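PDB 4NLC: ribosomal RNA processing protein 6 from Trypanosoma brucei brucei, which acts as a 3'-5' exoribonuclease, probably trimming the 3' ends of RNA during ribosomal RNA processing with the nuclear exosome. Local coordinates for residues N350-K353 with L354-I357; V294-E297 with I298-R302. The protein carries 1 engineered substitution. All blocks are in the same frame, centred on the assembly; numbering follows the deposited sequence.

Interaction 1: residues N350-K353 with L354-I357; sequences NVMK and LLQI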
ATOM      1  N   ASN A 350     -23.351  13.808 -12.657  1.00 38.94           N
ATOM      2  CA  ASN A 350     -24.065  12.680 -13.271  1.00 38.43           C
ATOM      3  C   ASN A 350     -25.390  12.296 -12.601  1.00 42.68           C
ATOM      4  O   ASN A 350     -25.846  11.167 -12.768  1.00 41.33           O
ATOM      5  CB  ASN A 350     -23.141  11.464 -13.371  1.00 36.82           C
ATOM      6  CG  ASN A 350     -21.904  11.733 -14.181  1.00 51.05           C
ATOM      7  OD1 ASN A 350     -20.838  12.034 -13.643  1.00 43.77           O
ATOM      8  ND2 ASN A 350     -22.039  11.705 -15.493  1.00 43.50           N
ATOM      9  N   VAL A 351     -26.060  13.254 -11.932  1.00 41.70           N
ATOM     10  CA  VAL A 351     -27.359  13.061 -11.249  1.00 41.04           C
ATOM     11  C   VAL A 351     -28.472  12.527 -12.190  1.00 44.58           C
ATOM     12  O   VAL A 351     -29.336  11.763 -11.733  1.00 43.20           O
ATOM     13  CB  VAL A 351     -27.794  14.355 -10.495  1.00 45.55           C
ATOM     14  CG1 VAL A 351     -28.079  15.526 -11.449  1.00 46.76           C
ATOM     15  CG2 VAL A 351     -28.961  14.101  -9.552  1.00 45.02           C
ATOM     16  N   MET A 352     -28.442  12.923 -13.492  1.00 41.30           N
ATOM     17  CA  MET A 352     -29.438  12.515 -14.491  1.00 41.04           C
ATOM     18  C   MET A 352     -29.270  11.052 -14.901  1.00 44.64           C
ATOM     19  O   MET A 352     -30.265  10.375 -15.193  1.00 45.40           O
ATOM     20  CB  MET A 352     -29.461  13.472 -15.698  1.00 45.00           C
ATOM     21  CG  MET A 352     -29.913  14.905 -15.341  1.00 49.89           C
ATOM     22  SD  MET A 352     -31.393  15.048 -14.270  1.00 54.49           S
ATOM     23  CE  MET A 352     -32.685  14.619 -15.439  1.00 52.51           C
ATOM     24  N   LYS A 353     -28.021  10.555 -14.865  1.00 39.64           N
ATOM     25  CA  LYS A 353     -27.677   9.155 -15.144  1.00 39.04           C
ATOM     26  C   LYS A 353     -28.176   8.263 -13.981  1.00 40.17           C
ATOM     27  O   LYS A 353     -28.738   7.195 -14.232  1.00 38.93           O
ATOM     28  CB  LYS A 353     -26.147   9.002 -15.347  1.00 41.09           C
ATOM     29  CG  LYS A 353     -25.703   7.607 -15.782  1.00 62.83           C
ATOM     30  CD  LYS A 353     -24.826   7.631 -17.038  1.00 79.03           C
ATOM     31  CE  LYS A 353     -23.361   7.912 -16.766  1.00 89.69           C
ATOM     32  NZ  LYS A 353     -22.555   7.883 -18.016  1.00 99.16           N
ATOM     33  N   LEU A 354     -27.964   8.704 -12.711  1.00 35.65           N
ATOM     34  CA  LEU A 354     -28.424   7.966 -11.522  1.00 34.01           C
ATOM     35  C   LEU A 354     -29.946   7.907 -11.530  1.00 37.26           C
ATOM     36  O   LEU A 354     -30.531   6.858 -11.253  1.00 37.40           O
ATOM     37  CB  LEU A 354     -27.938   8.627 -10.224  1.00 33.73           C
ATOM     38  CG  LEU A 354     -26.448   8.642  -9.964  1.00 37.39           C
ATOM     39  CD1 LEU A 354     -26.123   9.557  -8.802  1.00 38.14           C
ATOM     40  CD2 LEU A 354     -25.947   7.267  -9.646  1.00 38.26           C
ATOM     41  N   LEU A 355     -30.575   9.024 -11.899  1.00 33.34           N
ATOM     42  CA  LEU A 355     -32.021   9.166 -12.044  1.00 33.39           C
ATOM     43  C   LEU A 355     -32.552   8.261 -13.174  1.00 36.54           C
ATOM     44  O   LEU A 355     -33.629   7.689 -13.031  1.00 35.54           O
ATOM     45  CB  LEU A 355     -32.356  10.644 -12.303  1.00 34.56           C
ATOM     46  CG  LEU A 355     -33.820  11.047 -12.409  1.00 39.26           C
ATOM     47  CD1 LEU A 355     -34.614  10.558 -11.217  1.00 37.73           C
ATOM     48  CD2 LEU A 355     -33.958  12.547 -12.571  1.00 40.82           C
ATOM     49  N   GLN A 356     -31.783   8.086 -14.261  1.00 33.32           N
ATOM     50  CA  GLN A 356     -32.204   7.211 -15.364  1.00 33.77           C
ATOM     51  C   GLN A 356     -32.212   5.738 -14.926  1.00 35.98           C
ATOM     52  O   GLN A 356     -33.125   4.983 -15.304  1.00 34.92           O
ATOM     53  CB  GLN A 356     -31.320   7.421 -16.618  1.00 35.90           C
ATOM     54  CG  GLN A 356     -32.008   6.995 -17.923  1.00 39.50           C
ATOM     55  CD  GLN A 356     -33.423   7.514 -18.045  1.00 59.17           C
ATOM     56  OE1 GLN A 356     -33.692   8.730 -18.043  1.00 57.24           O
ATOM     57  NE2 GLN A 356     -34.360   6.591 -18.126  1.00 48.33           N
ATOM     58  N   ILE A 357     -31.203   5.349 -14.101  1.00 31.79           N
ATOM     59  CA  ILE A 357     -31.054   4.002 -13.525  1.00 31.28           C
ATOM     60  C   ILE A 357     -32.330   3.633 -12.767  1.00 34.37           C
ATOM     61  O   ILE A 357     -32.873   2.554 -12.981  1.00 35.06           O
ATOM     62  CB  ILE A 357     -29.770   3.872 -12.638  1.00 32.94           C
ATOM     63  CG1 ILE A 357     -28.496   3.803 -13.519  1.00 33.60           C
ATOM     64  CG2 ILE A 357     -29.857   2.655 -11.678  1.00 31.92           C
ATOM     65  CD1 ILE A 357     -27.126   4.055 -12.766  1.00 27.26           C
TER
HETATM   66  O   HOH W   1     -33.045  11.051 -16.388  1.00 42.71           O
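The M352 carbonyl group takes the Q356 N-H one turn on and is linked by a water to the flat side-chain amide of Q356. Q356 N donates to M352 O from above the carbonyl plane, 35° out of it and so not on a lone pair, at 2.9 Å. The water gives a second hydrogen bond to that oxygen, lying 3.1 Å from M352 O. It also donates to the Q356 amide, 2.9 Å from OE1, while NE2 is bonded to D360. A bend at chi2 (47°) folds the glutamine chain so that OE1 shares this water; a long amide suits such an exposed place because both OE1 and NE2 find polar partners. On the next flank, M352 and L355 lie side by side and point the same way, methyl to methyl: CE of M352 is 3.8 Å from CD2 of L355, and the pliant thioether can settle against the branched leucine. L355 itself is buried against V336, and L354 faces helix 289-309 with its isobutyl group. The backbone O of N350, just before the helix, accepts L354 N, opening a regular i to i+4 series. The pattern is that of an amphipathic short helix, 351-359, the last of the HRDC domain.

Interaction 2: residues V294-E297 with I298-R302; sequences VARE and IFNWR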
ATOM      1  N   VAL A 294     -31.796  -2.020  -8.866  1.00 30.61           N
ATOM      2  CA  VAL A 294     -31.300  -0.667  -8.624  1.00 30.13           C
ATOM      3  C   VAL A 294     -30.027  -0.704  -7.756  1.00 33.41           C
ATOM      4  O   VAL A 294     -29.079   0.004  -8.070  1.00 34.36           O
ATOM      5  CB  VAL A 294     -32.388   0.303  -8.084  1.00 33.02           C
ATOM      6  CG1 VAL A 294     -31.778   1.635  -7.639  1.00 31.83           C
ATOM      7  CG2 VAL A 294     -33.442   0.556  -9.150  1.00 33.27           C
ATOM      8  N   ALA A 295     -29.990  -1.547  -6.714  1.00 28.55           N
ATOM      9  CA  ALA A 295     -28.792  -1.687  -5.863  1.00 29.14           C
ATOM     10  C   ALA A 295     -27.555  -2.037  -6.710  1.00 31.52           C
ATOM     11  O   ALA A 295     -26.546  -1.357  -6.601  1.00 29.42           O
ATOM     12  CB  ALA A 295     -29.009  -2.762  -4.794  1.00 29.81           C
ATOM     13  N   ARG A 296     -27.682  -3.045  -7.603  1.00 29.72           N
ATOM     14  CA  ARG A 296     -26.622  -3.553  -8.465  1.00 30.86           C
ATOM     15  C   ARG A 296     -26.131  -2.525  -9.471  1.00 35.90           C
ATOM     16  O   ARG A 296     -24.911  -2.338  -9.606  1.00 36.51           O
ATOM     17  CB  ARG A 296     -27.080  -4.843  -9.166  1.00 33.15           C
ATOM     18  CG  ARG A 296     -26.080  -5.405 -10.200  1.00 40.53           C
ATOM     19  CD  ARG A 296     -26.566  -6.709 -10.812  1.00 46.83           C
ATOM     20  NE  ARG A 296     -25.775  -7.088 -11.985  1.00 56.76           N
ATOM     21  CZ  ARG A 296     -25.843  -8.276 -12.581  1.00 74.74           C
ATOM     22  NH1 ARG A 296     -26.656  -9.218 -12.113  1.00 72.71           N
ATOM     23  NH2 ARG A 296     -25.085  -8.539 -13.641  1.00 46.03           N
ATOM     24  N   GLU A 297     -27.072  -1.869 -10.176  1.00 32.68           N
ATOM     25  CA  GLU A 297     -26.773  -0.868 -11.209  1.00 32.34           C
ATOM     26  C   GLU A 297     -26.137   0.402 -10.626  1.00 33.69           C
ATOM     27  O   GLU A 297     -25.208   0.921 -11.234  1.00 33.66           O
ATOM     28  CB  GLU A 297     -28.002  -0.552 -12.075  1.00 34.12           C
ATOM     29  CG  GLU A 297     -28.544  -1.711 -12.902  1.00 48.18           C
ATOM     30  CD  GLU A 297     -27.686  -2.181 -14.059  1.00 81.66           C
ATOM     31  OE1 GLU A 297     -27.230  -1.328 -14.854  1.00 88.81           O
ATOM     32  OE2 GLU A 297     -27.496  -3.413 -14.191  1.00 81.18           O
ATOM     33  N   ILE A 298     -26.619   0.895  -9.459  1.00 28.76           N
ATOM     34  CA  ILE A 298     -26.009   2.055  -8.789  1.00 29.52           C
ATOM     35  C   ILE A 298     -24.562   1.690  -8.363  1.00 36.90           C
ATOM     36  O   ILE A 298     -23.640   2.473  -8.580  1.00 37.16           O
ATOM     37  CB  ILE A 298     -26.836   2.575  -7.581  1.00 32.26           C
ATOM     38  CG1 ILE A 298     -28.216   3.181  -8.018  1.00 31.69           C
ATOM     39  CG2 ILE A 298     -26.011   3.567  -6.722  1.00 33.15           C
ATOM     40  CD1 ILE A 298     -28.183   4.528  -8.865  1.00 36.96           C
ATOM     41  N   PHE A 299     -24.378   0.486  -7.806  1.00 35.29           N
ATOM     42  CA  PHE A 299     -23.075   0.009  -7.383  1.00 35.97           C
ATOM     43  C   PHE A 299     -22.116  -0.116  -8.568  1.00 39.54           C
ATOM     44  O   PHE A 299     -20.955   0.267  -8.450  1.00 39.32           O
ATOM     45  CB  PHE A 299     -23.183  -1.308  -6.580  1.00 38.37           C
ATOM     46  CG  PHE A 299     -21.880  -1.658  -5.891  1.00 41.36           C
ATOM     47  CD1 PHE A 299     -20.871  -2.340  -6.572  1.00 45.61           C
ATOM     48  CD2 PHE A 299     -21.627  -1.237  -4.592  1.00 43.67           C
ATOM     49  CE1 PHE A 299     -19.644  -2.617  -5.951  1.00 47.24           C
ATOM     50  CE2 PHE A 299     -20.412  -1.539  -3.966  1.00 47.04           C
ATOM     51  CZ  PHE A 299     -19.426  -2.218  -4.651  1.00 45.44           C
ATOM     52  N   ASN A 300     -22.594  -0.636  -9.703  1.00 37.45           N
ATOM     53  CA  ASN A 300     -21.755  -0.785 -10.898  1.00 37.48           C
ATOM     54  C   ASN A 300     -21.435   0.545 -11.519  1.00 38.12           C
ATOM     55  O   ASN A 300     -20.308   0.733 -11.965  1.00 37.13           O
ATOM     56  CB  ASN A 300     -22.348  -1.776 -11.894  1.00 37.54           C
ATOM     57  CG  ASN A 300     -22.224  -3.177 -11.379  1.00 49.41           C
ATOM     58  OD1 ASN A 300     -21.581  -3.425 -10.354  1.00 53.64           O
ATOM     59  ND2 ASN A 300     -22.819  -4.123 -12.067  1.00 34.57           N
ATOM     60  N   TRP A 301     -22.399   1.493 -11.474  1.00 33.06           N
ATOM     61  CA  TRP A 301     -22.171   2.857 -11.930  1.00 32.22           C
ATOM     62  C   TRP A 301     -21.113   3.531 -11.009  1.00 34.72           C
ATOM     63  O   TRP A 301     -20.219   4.232 -11.501  1.00 35.22           O
ATOM     64  CB  TRP A 301     -23.473   3.678 -11.915  1.00 30.76           C
ATOM     65  CG  TRP A 301     -23.214   5.097 -12.306  1.00 32.12           C
ATOM     66  CD1 TRP A 301     -23.118   5.582 -13.575  1.00 35.60           C
ATOM     67  CD2 TRP A 301     -22.793   6.162 -11.435  1.00 31.61           C
ATOM     68  NE1 TRP A 301     -22.693   6.889 -13.550  1.00 35.01           N
ATOM     69  CE2 TRP A 301     -22.495   7.274 -12.250  1.00 36.02           C
ATOM     70  CE3 TRP A 301     -22.661   6.291 -10.040  1.00 32.69           C
ATOM     71  CZ2 TRP A 301     -22.106   8.511 -11.720  1.00 35.53           C
ATOM     72  CZ3 TRP A 301     -22.257   7.511  -9.514  1.00 34.37           C
ATOM     73  CH2 TRP A 301     -21.994   8.607 -10.348  1.00 35.50           C
ATOM     74  N   ARG A 302     -21.242   3.338  -9.685  1.00 29.10           N
ATOM     75  CA  ARG A 302     -20.357   3.939  -8.685  1.00 29.17           C
ATOM     76  C   ARG A 302     -18.920   3.520  -8.908  1.00 34.05           C
ATOM     77  O   ARG A 302     -18.024   4.352  -8.771  1.00 34.02           O
ATOM     78  CB  ARG A 302     -20.843   3.661  -7.240  1.00 27.85           C
ATOM     79  CG  ARG A 302     -20.093   4.454  -6.178  1.00 31.65           C
ATOM     80  CD  ARG A 302     -20.479   4.045  -4.772  1.00 39.87           C
ATOM     81  NE  ARG A 302     -19.992   2.710  -4.472  1.00 43.93           N
ATOM     82  CZ  ARG A 302     -19.462   2.344  -3.317  1.00 48.33           C
ATOM     83  NH1 ARG A 302     -19.371   3.207  -2.318  1.00 33.74           N
ATOM     84  NH2 ARG A 302     -19.016   1.114  -3.153  1.00 31.32           N
TER
HETATM   85  O   HOH W   2     -24.794  -3.632 -14.108  1.00 44.64           O
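The first torsions of V294 and I298 bring the CG1 branches of the two side chains together: V294 turns CG1 anti to the backbone N (chi1 171°), and I298 turns CG1 anti to the carbonyl carbon (chi1 -67°). The side chains lie side by side and point the same way, and V294 CG1 lies 3.9 Å from I298 CG1. I298 CG1 also sits out in front of the V294 carbonyl, 3.3 Å from V294 O, the oxygen that accepts I298 N. Valine and isoleucine, wholly hydrocarbon and branched close to the backbone, suit this buried face, where I298 also meets L354 and I325. The middle of helix 289-309 is thus lined with hydrocarbon on the side turned to the other helices of the HRDC domain, a small all-helical module that accompanies the exonuclease fold in this family. A neighbouring flank is polar. R296 reaches out with its chain extended from CG to NE, and its guanidinium forms a salt bridge with D273. The amide nitrogen of N300 sits at the edge of that guanidinium, near its plane, with the two flat groups turned 72° apart. Lower down the arginine, CG of R296 packs 4.0 Å from ND2 of N300. This nitrogen has two hydrogen-bond partners, P272 O and a water 2.9 Å from ND2; the water in turn donates to E297 OE2 at 2.7 Å. A carboxylate therefore suits the exposed position of E297, while asparagine, short and with an amide donor, suits one where a backbone carbonyl must be met close to the helix. On the far side of N300, its OD1 lies in plane at the edge of the F299 ring.

In the fold
Both interactions are local contacts of about two helical turns each in the HRDC domain, on 351-359 and 289-309 respectively, and their centres lie about 11 Å apart. They join where the helices pack: W301 and I298 of interaction 2 receive L354 of interaction 1, with CD2 of L354 3.5 Å from CE3 of W301, and CE of K353 meets the indole rim at NE1 of W301. Interaction 2 is mostly buried, enclosed by several helices, and combines an apolar face with a polar flank, where R296 lies beside the N300 amide. Interaction 1 is only partly buried: its leucines turn inward, but M352, K353 and Q356 are exposed, and thioether packing and a water bridge characterise it.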